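Local coordinates for cysteine hydrolase (Pseudomonas syringae pv. phaseolicola 1448A, PDB 3IRV), which probably acts as a hydrolase of the isochorismatase-like cysteine hydrolase group, on a substrate that is not established, at residues Val27-Lys32 with Val117-Tyr122; Ser79-Met84 with Asn90-Leu95; Val133-Asp138 with Arg163-Ile168; Thr156-Val161 with Tyr202-Val207. One frame throughout, in Å; residues are numbered along the deposited sequence. Where two conformers were deposited one is given.

Overall arrangement
The chain makes a parallel sheet flanked by helices. Contact 1 joins the ends of strands 23-28 and 115-119, so it closes a loop of 84 residues. Contact 2 is nested inside that loop. It folds the short helices 83-87 and 91-94 together, and its M84 packs against F121 and Y122 of contact 1. After contact 1 has closed, contact 3 ties helix 130-136 to the turn leading into strand 166-170. Contact 4 opens before contact 3 closes, so these two cross along the chain. It sets helix 149-162 against 202-207. The two meet where V167 and E206 pair in the sheet. All four contacts touch the second subunit.

Contact 1: residues Val27-Lys32 with Val117-Tyr122; sequences VVDMQK and VDKLFY
The D29-K119 salt bridge is consistent with the Asp-Lys part of the Asp-Lys-Cys triad of isochorismatase-family cysteine hydrolases. D29 lies just after strand 23-28 and takes a positive phi (55°), while K119 is the last residue of strand 115-119. The bond runs from K119 NZ to D29 OD2 at 2.7 Å and uses the syn lone pair of the carboxylate. The second oxygen, D29 OD1, lies 3.1 Å from K119 CE. K119 starts with CG wedged between its backbone N and carbonyl carbon. It then runs straight and bends only at the end (chi4 75°), which turns NZ back toward its own segment. There NZ also donates to F121 O at 3.0 Å, in the carbonyl plane, and to Y122 O at 3.0 Å, from above the plane of the Y122 carbonyl. Three acceptors therefore fix the amine in a buried place. Y122 OH is bonded to E203 O of the second subunit. Strand 66-72 lies between strands 23-28 and 115-119 in the sheet, and its L70 and H72 pack on D29. C152, near the start of helix 149-162, touches both D29 and K119 and fits the place of the third triad member.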
# COMPACT_ATOMS: atom_id res chain seq x y z
N VAL A 27 -0.36 -2.63 17.05
CA VAL A 27 -0.73 -1.24 17.36
C VAL A 27 0.23 -0.32 16.61
O VAL A 27 1.42 -0.20 16.98
CB VAL A 27 -0.65 -0.95 18.88
CG1 VAL A 27 -1.15 0.45 19.15
CG2 VAL A 27 -1.48 -1.99 19.70
N VAL A 28 -0.26 0.27 15.53
CA VAL A 28 0.62 1.01 14.63
C VAL A 28 0.82 2.47 15.06
O VAL A 28 -0.13 3.27 15.03
CB VAL A 28 0.05 0.98 13.19
CG1 VAL A 28 1.03 1.69 12.22
CG2 VAL A 28 -0.27 -0.48 12.77
N ASP A 29 2.06 2.79 15.45
CA ASP A 29 2.54 4.17 15.58
C ASP A 29 1.67 5.05 16.49
O ASP A 29 1.43 6.23 16.20
CB ASP A 29 2.69 4.80 14.19
CG ASP A 29 3.82 4.16 13.39
OD1 ASP A 29 4.52 3.28 13.95
OD2 ASP A 29 3.97 4.51 12.20
N MET A 30 1.22 4.48 17.61
CA MET A 30 0.51 5.30 18.61
C MET A 30 1.50 6.08 19.50
O MET A 30 1.53 5.94 20.73
CB MET A 30 -0.56 4.49 19.35
CG MET A 30 -1.75 4.09 18.43
SD MET A 30 -2.70 5.47 17.70
CE MET A 30 -3.69 5.91 19.21
N GLN A 31 2.25 6.94 18.82
CA GLN A 31 3.36 7.69 19.40
C GLN A 31 2.91 9.12 19.66
O GLN A 31 1.99 9.65 18.99
CB GLN A 31 4.54 7.70 18.43
CG GLN A 31 5.16 6.31 18.20
CD GLN A 31 6.03 6.28 16.99
OE1 GLN A 31 5.56 5.95 15.89
NE2 GLN A 31 7.31 6.67 17.14
N LYS A 32 3.59 9.79 20.61
CA LYS A 32 3.18 11.17 20.95
C LYS A 32 3.22 12.13 19.75
O LYS A 32 2.39 13.04 19.64
CB LYS A 32 4.07 11.71 22.08
CG LYS A 32 3.90 10.91 23.35
CD LYS A 32 4.91 11.30 24.41
CE LYS A 32 4.43 10.84 25.77
NZ LYS A 32 5.52 10.74 26.78
N VAL A 117 8.33 -3.17 18.09
CA VAL A 117 9.09 -3.30 16.84
C VAL A 117 9.24 -1.91 16.23
O VAL A 117 8.24 -1.22 16.02
CB VAL A 117 8.34 -4.26 15.83
CG1 VAL A 117 8.93 -4.16 14.43
CG2 VAL A 117 8.37 -5.72 16.36
N ASP A 118 10.49 -1.51 15.98
CA ASP A 118 10.77 -0.19 15.42
C ASP A 118 10.95 -0.27 13.91
O ASP A 118 11.40 -1.29 13.39
CB ASP A 118 12.01 0.43 16.08
CG ASP A 118 11.80 0.76 17.56
OD1 ASP A 118 10.65 0.83 18.03
OD2 ASP A 118 12.81 0.93 18.27
N LYS A 119 10.60 0.80 13.20
CA LYS A 119 10.66 0.80 11.74
C LYS A 119 11.10 2.15 11.23
O LYS A 119 10.83 3.16 11.87
CB LYS A 119 9.30 0.43 11.15
CG LYS A 119 8.16 1.42 11.51
CD LYS A 119 6.80 0.84 11.07
CE LYS A 119 5.62 1.74 11.45
NZ LYS A 119 5.52 2.96 10.58
N LEU A 120 11.75 2.15 10.07
CA LEU A 120 12.31 3.37 9.50
C LEU A 120 11.36 4.11 8.55
O LEU A 120 11.64 5.27 8.18
CB LEU A 120 13.60 3.06 8.72
CG LEU A 120 14.77 2.44 9.49
CD1 LEU A 120 15.90 2.08 8.48
CD2 LEU A 120 15.26 3.37 10.58
N PHE A 121 10.31 3.44 8.10
CA PHE A 121 9.45 4.02 7.07
C PHE A 121 8.01 3.71 7.47
O PHE A 121 7.68 3.74 8.66
CB PHE A 121 9.84 3.40 5.71
CG PHE A 121 9.89 4.37 4.56
CD1 PHE A 121 10.90 4.27 3.60
CD2 PHE A 121 8.97 5.40 4.44
CE1 PHE A 121 10.96 5.16 2.50
CE2 PHE A 121 9.02 6.28 3.34
CZ PHE A 121 10.02 6.16 2.39
N TYR A 122 7.14 3.42 6.50
CA TYR A 122 5.72 3.25 6.84
C TYR A 122 5.33 1.81 7.19
O TYR A 122 4.55 1.58 8.13
CB TYR A 122 4.81 3.74 5.70
CG TYR A 122 5.13 5.14 5.23
CD1 TYR A 122 5.26 6.20 6.14
CD2 TYR A 122 5.30 5.38 3.87
CE1 TYR A 122 5.55 7.49 5.68
CE2 TYR A 122 5.60 6.67 3.40
CZ TYR A 122 5.72 7.71 4.31
OH TYR A 122 5.99 8.97 3.81

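Contact 2: residues Ser79-Met84 with Asn90-Leu95; sequences SDTGRM and NVDQIL
T81 has OG1 held between its backbone N and carbonyl carbon (chi1 55°), and D92 has CG beside its own N (chi1 -61°). These torsions let the two side chains slide past each other in opposite directions and meet. The contact lies in the excursion between strands 66-72 and 115-119 of the isochorismatase-like alpha/beta fold. Here two short helical turns are folded back on each other. T81 OG1 donates to D92 OD1 at 2.8 Å, on the syn lone pair of the carboxylate. R85, in helix 83-87, reaches the same pair: its NE is bonded to T81 OG1 and makes a salt bridge with D92 OD2. The positive charge probably offsets some of the negative charge of D92. D80 also comes near, with D80 OD1 4.7 Å from D92 OD1, and has a salt bridge of its own to R75. Beside this polar cluster is an apolar one. M84 bends at chi2 (68°), and its CE methyl passes across V91 CG2 at 3.8 Å. L95 CD1 lies a little further from M84 CE, at 4.3 Å. T81 CG2 and V91 CG1 meet tip to tip at 4.0 Å and join the two clusters. A water closes the polar side: it donates to D80 OD1 at 2.7 Å and to D92 OD1 at 2.8 Å.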
# COMPACT_ATOMS: atom_id res chain seq x y z
N SER A 79 21.46 8.86 8.35
CA SER A 79 22.07 7.64 7.76
C SER A 79 21.05 6.60 7.30
O SER A 79 21.37 5.73 6.48
CB SER A 79 23.06 6.99 8.71
OG SER A 79 22.39 6.47 9.84
N ASP A 80 19.81 6.74 7.79
CA ASP A 80 18.78 5.72 7.56
C ASP A 80 17.53 6.33 6.95
O ASP A 80 16.45 5.73 7.01
CB ASP A 80 18.43 4.99 8.87
CG ASP A 80 18.07 5.94 10.01
OD1 ASP A 80 17.96 7.18 9.79
OD2 ASP A 80 17.87 5.43 11.13
N THR A 81 17.68 7.54 6.39
CA THR A 81 16.57 8.20 5.69
C THR A 81 17.05 8.69 4.34
O THR A 81 18.06 9.40 4.22
CB THR A 81 15.98 9.39 6.47
OG1 THR A 81 17.02 10.34 6.80
CG2 THR A 81 15.30 8.90 7.74
N GLY A 82 16.36 8.23 3.30
CA GLY A 82 16.64 8.64 1.92
C GLY A 82 15.34 9.21 1.38
O GLY A 82 15.07 10.42 1.53
N ARG A 83 14.52 8.35 0.76
CA ARG A 83 13.20 8.79 0.29
C ARG A 83 12.32 9.38 1.39
O ARG A 83 11.62 10.36 1.15
CB ARG A 83 12.46 7.68 -0.45
CG ARG A 83 13.27 7.07 -1.63
CD ARG A 83 13.51 8.03 -2.81
NE ARG A 83 14.59 8.97 -2.53
CZ ARG A 83 15.89 8.66 -2.57
NH1 ARG A 83 16.78 9.60 -2.27
NH2 ARG A 83 16.31 7.41 -2.89
N MET A 84 12.40 8.82 2.60
CA MET A 84 11.63 9.33 3.74
C MET A 84 11.98 10.82 3.98
O MET A 84 11.09 11.65 4.22
CB MET A 84 11.86 8.49 5.02
CG MET A 84 11.01 8.93 6.20
SD MET A 84 9.19 8.63 6.08
CE MET A 84 8.69 9.84 7.30
N ASN A 90 11.93 17.26 7.46
CA ASN A 90 12.30 17.41 8.87
C ASN A 90 12.36 16.06 9.62
O ASN A 90 12.49 16.04 10.85
CB ASN A 90 11.34 18.37 9.59
CG ASN A 90 9.88 17.89 9.55
OD1 ASN A 90 9.51 17.01 8.77
ND2 ASN A 90 9.03 18.50 10.40
N VAL A 91 12.26 14.95 8.88
CA VAL A 91 12.10 13.65 9.54
C VAL A 91 13.19 13.38 10.58
O VAL A 91 12.90 12.85 11.65
CB VAL A 91 12.03 12.49 8.54
CG1 VAL A 91 13.31 12.37 7.69
CG2 VAL A 91 11.68 11.17 9.25
N ASP A 92 14.44 13.77 10.30
CA ASP A 92 15.54 13.42 11.22
C ASP A 92 15.46 14.18 12.53
O ASP A 92 16.13 13.80 13.50
CB ASP A 92 16.93 13.60 10.59
CG ASP A 92 17.13 12.71 9.36
OD1 ASP A 92 16.55 11.59 9.31
OD2 ASP A 92 17.83 13.13 8.44
N GLN A 93 14.68 15.26 12.54
CA GLN A 93 14.54 16.11 13.72
C GLN A 93 13.25 15.89 14.47
O GLN A 93 13.02 16.54 15.50
CB GLN A 93 14.61 17.59 13.30
CG GLN A 93 16.03 18.09 13.02
CD GLN A 93 16.57 17.63 11.68
OE1 GLN A 93 15.91 17.79 10.64
NE2 GLN A 93 17.77 17.05 11.69
N ILE A 94 12.35 15.08 13.93
CA ILE A 94 11.07 14.81 14.59
C ILE A 94 10.82 13.34 14.95
O ILE A 94 10.07 13.06 15.89
CB ILE A 94 9.85 15.39 13.84
CG1 ILE A 94 9.72 14.77 12.45
CG2 ILE A 94 9.97 16.93 13.77
CD1 ILE A 94 8.42 15.14 11.74
N LEU A 95 11.47 12.42 14.23
CA LEU A 95 11.32 10.99 14.51
C LEU A 95 12.64 10.37 15.00
O LEU A 95 12.77 9.15 15.05
CB LEU A 95 10.79 10.22 13.27
CG LEU A 95 9.35 10.57 12.82
CD1 LEU A 95 8.96 9.73 11.61
CD2 LEU A 95 8.30 10.36 13.91
O HOH W 1 18.05 9.72 10.74

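Contact 3: residues Val133-Asp138 with Arg163-Ile168; sequences VLRARD and REYKVI. With PO4 (phosphate ion), chain C.
R135 lays its guanidinium flat on the ring of Y165, in a cation-pi stack between helix 130-136 and the turn before strand 166-170. The planes differ by 20°, and R135 CZ is 4.0 Å from the ring centroid. The arginine bends once, at chi2 (-61°), and is extended beyond. This carries its flat end back over the ring, offset toward the rim. The Y165 hydroxyl is bonded to D131, in the same helix as R135. L134 crosses the ring obliquely and brings CD1 to 3.7 Å from Y165 CZ. At the edge of the R135 guanidinium, NH2 is 2.8 Å from R163 O but poorly aimed for a hydrogen bond. A water links the segments there, taking a bond from R135 NH1 and giving one to E164 O. E164, with positive phi, ends helix 149-162 in a Schellman motif. R163 goes the other way. Its chain is extended from CG to NE and ends on a phosphate, probably from the crystallisation liquor. NH1 of R163 donates to phosphate O2 at 2.8 Å, and R163 NH2 donates to phosphate O1 at 2.9 Å. R135 thus lends its charge to a pi face, while R163, with its counterpart and H126 of both subunits, forms a site that can hold an anion; the phosphate need not be a natural ligand.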
# COMPACT_ATOMS: atom_id res chain seq x y z
N VAL A 133 9.08 -12.09 14.65
CA VAL A 133 8.27 -12.14 15.86
C VAL A 133 6.97 -12.97 15.62
O VAL A 133 6.60 -13.83 16.42
CB VAL A 133 7.99 -10.72 16.38
CG1 VAL A 133 6.96 -10.72 17.53
CG2 VAL A 133 9.31 -10.04 16.80
N LEU A 134 6.32 -12.72 14.48
CA LEU A 134 5.05 -13.39 14.19
C LEU A 134 5.28 -14.86 13.85
O LEU A 134 4.63 -15.75 14.40
CB LEU A 134 4.36 -12.69 13.02
CG LEU A 134 3.90 -11.26 13.28
CD1 LEU A 134 3.35 -10.65 11.99
CD2 LEU A 134 2.80 -11.27 14.37
N ARG A 135 6.22 -15.13 12.95
CA ARG A 135 6.39 -16.54 12.53
C ARG A 135 7.00 -17.40 13.63
O ARG A 135 6.66 -18.57 13.73
CB ARG A 135 7.21 -16.66 11.24
CG ARG A 135 6.53 -16.03 10.00
CD ARG A 135 5.17 -16.68 9.67
NE ARG A 135 4.65 -16.18 8.39
CZ ARG A 135 3.44 -16.44 7.89
NH1 ARG A 135 2.58 -17.20 8.55
NH2 ARG A 135 3.11 -15.91 6.71
N ALA A 136 7.86 -16.82 14.47
CA ALA A 136 8.42 -17.58 15.61
C ALA A 136 7.30 -18.12 16.53
O ALA A 136 7.43 -19.20 17.12
CB ALA A 136 9.38 -16.71 16.41
N ARG A 137 6.19 -17.37 16.63
CA ARG A 137 5.05 -17.77 17.47
C ARG A 137 3.99 -18.56 16.67
O ARG A 137 2.94 -18.91 17.20
CB ARG A 137 4.41 -16.53 18.10
CG ARG A 137 3.45 -16.82 19.26
CD ARG A 137 2.67 -15.58 19.63
NE ARG A 137 1.74 -15.73 20.74
CZ ARG A 137 2.07 -15.57 22.03
NH1 ARG A 137 3.32 -15.28 22.38
NH2 ARG A 137 1.13 -15.72 22.96
N ASP A 138 4.27 -18.79 15.38
CA ASP A 138 3.36 -19.45 14.44
C ASP A 138 2.07 -18.64 14.25
O ASP A 138 0.98 -19.22 14.05
CB ASP A 138 3.02 -20.90 14.86
CG ASP A 138 2.58 -21.77 13.68
OD1 ASP A 138 2.91 -21.46 12.50
OD2 ASP A 138 1.89 -22.78 13.94
N ARG A 163 2.39 -11.50 2.38
CA ARG A 163 3.12 -12.57 3.09
C ARG A 163 2.17 -13.71 3.53
O ARG A 163 2.58 -14.61 4.28
CB ARG A 163 3.79 -11.97 4.31
CG ARG A 163 5.02 -11.16 3.95
CD ARG A 163 5.39 -10.26 5.09
NE ARG A 163 6.70 -9.62 4.89
CZ ARG A 163 6.89 -8.58 4.08
NH1 ARG A 163 5.86 -8.09 3.36
NH2 ARG A 163 8.10 -8.04 3.96
N GLU A 164 0.91 -13.62 3.06
CA GLU A 164 -0.14 -14.64 3.28
C GLU A 164 -0.78 -14.57 4.69
O GLU A 164 -1.49 -15.49 5.11
CB GLU A 164 0.33 -16.07 2.92
CG GLU A 164 0.61 -16.27 1.41
CD GLU A 164 -0.61 -15.99 0.52
OE1 GLU A 164 -1.71 -16.44 0.86
OE2 GLU A 164 -0.47 -15.31 -0.52
N TYR A 165 -0.55 -13.46 5.40
CA TYR A 165 -1.23 -13.29 6.69
C TYR A 165 -2.70 -13.01 6.43
O TYR A 165 -3.06 -12.37 5.43
CB TYR A 165 -0.63 -12.13 7.49
CG TYR A 165 0.74 -12.43 8.06
CD1 TYR A 165 0.87 -13.15 9.26
CD2 TYR A 165 1.90 -12.02 7.41
CE1 TYR A 165 2.13 -13.46 9.80
CE2 TYR A 165 3.15 -12.30 7.96
CZ TYR A 165 3.26 -13.02 9.14
OH TYR A 165 4.49 -13.29 9.68
N LYS A 166 -3.53 -13.52 7.35
CA LYS A 166 -4.94 -13.21 7.41
C LYS A 166 -5.07 -11.91 8.21
O LYS A 166 -4.82 -11.88 9.43
CB LYS A 166 -5.66 -14.39 8.07
CG LYS A 166 -5.38 -15.72 7.35
CD LYS A 166 -5.96 -16.94 8.09
CE LYS A 166 -5.76 -18.19 7.25
NZ LYS A 166 -5.81 -19.44 8.06
N VAL A 167 -5.45 -10.83 7.53
CA VAL A 167 -5.41 -9.51 8.16
C VAL A 167 -6.83 -9.02 8.48
O VAL A 167 -7.73 -9.09 7.63
CB VAL A 167 -4.71 -8.47 7.26
CG1 VAL A 167 -4.58 -7.11 7.99
CG2 VAL A 167 -3.33 -8.96 6.86
N ILE A 168 -7.01 -8.52 9.71
CA ILE A 168 -8.26 -7.90 10.15
C ILE A 168 -7.96 -6.45 10.48
O ILE A 168 -7.10 -6.18 11.34
CB ILE A 168 -8.79 -8.55 11.43
CG1 ILE A 168 -9.03 -10.04 11.22
CG2 ILE A 168 -10.08 -7.84 11.85
CD1 ILE A 168 -9.37 -10.80 12.49
P PO4 C . 7.67 -5.92 0.81
O1 PO4 C . 8.57 -5.97 2.03
O2 PO4 C . 6.25 -6.26 1.24
O3 PO4 C . 7.71 -4.51 0.22
O4 PO4 C . 8.10 -6.89 -0.27
O HOH W 2 0.29 -17.19 6.65

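Contact 4: residues Thr156-Val161 with Tyr202-Val207; sequences TIRDGV and YEFGEV
F204, in the last part of 189-204, is packed against R158, I157 and V161 of helix 149-162. The CH-pi contact comes from R158. Its CG lies over one face of the F204 ring, 3.8 Å from the centroid. The R158 chain is extended from CG to NE and carries the guanidinium alongside the CE2-CZ side of the ring. F204 CZ then sits 3.5 Å from R158 CZ, under the centre of the guanidinium. The two planes are 51° apart, so this is not a parallel stack. E203 CB covers the opposite face of the ring. The apolar contacts are made by the branched residues. I157 CG2 meets F204 CB at 3.7 Å, and V161 CG1 approaches F204 CD1 at 4.2 Å. V161 CG2 also packs against the backbone, 3.3 Å from F204 O. The polar end of R158 is satisfied outside the pair. It makes a salt bridge to E154 and hydrogen bonds to N150 O and T155 OG1 of the second subunit. The contact therefore borders the second subunit. After G205 the chain turns into strand 206-208, which pairs in parallel with strand 166-170, while I157 packs on V167 and A169 of that strand and on I200 of helix 189-204.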
# COMPACT_ATOMS: atom_id res chain seq x y z
N THR A 156 1.21 -1.71 6.27
CA THR A 156 1.32 -2.92 7.07
C THR A 156 0.30 -4.01 6.63
O THR A 156 0.66 -5.18 6.49
CB THR A 156 1.18 -2.56 8.55
OG1 THR A 156 2.18 -1.55 8.86
CG2 THR A 156 1.36 -3.81 9.45
N ILE A 157 -0.95 -3.61 6.42
CA ILE A 157 -1.97 -4.51 5.89
C ILE A 157 -1.62 -5.10 4.51
O ILE A 157 -1.65 -6.32 4.34
CB ILE A 157 -3.32 -3.78 5.84
CG1 ILE A 157 -3.78 -3.45 7.27
CG2 ILE A 157 -4.39 -4.61 5.11
CD1 ILE A 157 -5.00 -2.48 7.33
N ARG A 158 -1.26 -4.24 3.53
CA ARG A 158 -0.86 -4.73 2.19
C ARG A 158 0.34 -5.67 2.28
O ARG A 158 0.34 -6.75 1.70
CB ARG A 158 -0.49 -3.56 1.31
CG ARG A 158 -1.69 -2.65 1.03
CD ARG A 158 -1.28 -1.42 0.27
NE ARG A 158 -2.40 -0.49 0.08
CZ ARG A 158 -2.83 -0.06 -1.11
NH1 ARG A 158 -2.24 -0.45 -2.22
NH2 ARG A 158 -3.87 0.78 -1.16
N ASP A 159 1.34 -5.27 3.06
CA ASP A 159 2.53 -6.10 3.20
C ASP A 159 2.26 -7.42 3.94
O ASP A 159 2.87 -8.45 3.64
CB ASP A 159 3.67 -5.30 3.85
CG ASP A 159 4.12 -4.12 2.98
OD1 ASP A 159 3.60 -3.95 1.83
OD2 ASP A 159 5.03 -3.36 3.42
N GLY A 160 1.30 -7.39 4.87
CA GLY A 160 0.91 -8.58 5.59
C GLY A 160 0.20 -9.56 4.66
O GLY A 160 0.57 -10.74 4.62
N VAL A 161 -0.80 -9.08 3.91
CA VAL A 161 -1.52 -10.02 3.02
C VAL A 161 -0.59 -10.62 1.96
O VAL A 161 -0.72 -11.82 1.62
CB VAL A 161 -2.83 -9.39 2.42
CG1 VAL A 161 -2.52 -8.30 1.38
CG2 VAL A 161 -3.70 -10.50 1.82
N TYR A 202 -12.31 -5.06 0.14
CA TYR A 202 -12.45 -5.64 -1.20
C TYR A 202 -11.17 -6.35 -1.63
O TYR A 202 -11.22 -7.32 -2.40
CB TYR A 202 -12.79 -4.53 -2.20
CG TYR A 202 -13.47 -5.02 -3.47
CD1 TYR A 202 -14.87 -5.10 -3.54
CD2 TYR A 202 -12.72 -5.39 -4.59
CE1 TYR A 202 -15.50 -5.54 -4.73
CE2 TYR A 202 -13.33 -5.83 -5.77
CZ TYR A 202 -14.72 -5.90 -5.82
OH TYR A 202 -15.30 -6.34 -6.99
N GLU A 203 -10.02 -5.86 -1.16
CA GLU A 203 -8.74 -6.29 -1.74
C GLU A 203 -7.79 -7.03 -0.78
O GLU A 203 -6.96 -7.83 -1.24
CB GLU A 203 -7.94 -5.09 -2.27
CG GLU A 203 -8.67 -4.08 -3.13
CD GLU A 203 -9.07 -4.61 -4.50
OE1 GLU A 203 -8.80 -5.79 -4.84
OE2 GLU A 203 -9.69 -3.82 -5.25
N PHE A 204 -7.83 -6.70 0.52
CA PHE A 204 -6.71 -7.12 1.39
C PHE A 204 -7.05 -8.02 2.57
O PHE A 204 -6.17 -8.71 3.06
CB PHE A 204 -5.92 -5.92 1.96
CG PHE A 204 -5.49 -4.90 0.92
CD1 PHE A 204 -4.89 -5.30 -0.28
CD2 PHE A 204 -5.66 -3.53 1.16
CE1 PHE A 204 -4.49 -4.36 -1.23
CE2 PHE A 204 -5.27 -2.59 0.22
CZ PHE A 204 -4.70 -3.01 -0.98
N GLY A 205 -8.29 -7.97 3.07
CA GLY A 205 -8.62 -8.84 4.21
C GLY A 205 -9.99 -8.51 4.79
O GLY A 205 -10.91 -8.19 4.03
N GLU A 206 -10.10 -8.60 6.11
CA GLU A 206 -11.37 -8.37 6.80
C GLU A 206 -11.41 -6.96 7.38
O GLU A 206 -10.40 -6.48 7.89
CB GLU A 206 -11.55 -9.35 7.96
CG GLU A 206 -12.81 -9.06 8.77
CD GLU A 206 -13.14 -10.07 9.84
OE1 GLU A 206 -12.33 -11.00 10.12
OE2 GLU A 206 -14.27 -9.93 10.39
N VAL A 207 -12.57 -6.32 7.34
CA VAL A 207 -12.80 -5.14 8.16
C VAL A 207 -13.91 -5.45 9.17
O VAL A 207 -14.97 -5.98 8.77
CB VAL A 207 -13.18 -3.90 7.30
CG1 VAL A 207 -13.46 -2.67 8.20
CG2 VAL A 207 -12.04 -3.56 6.33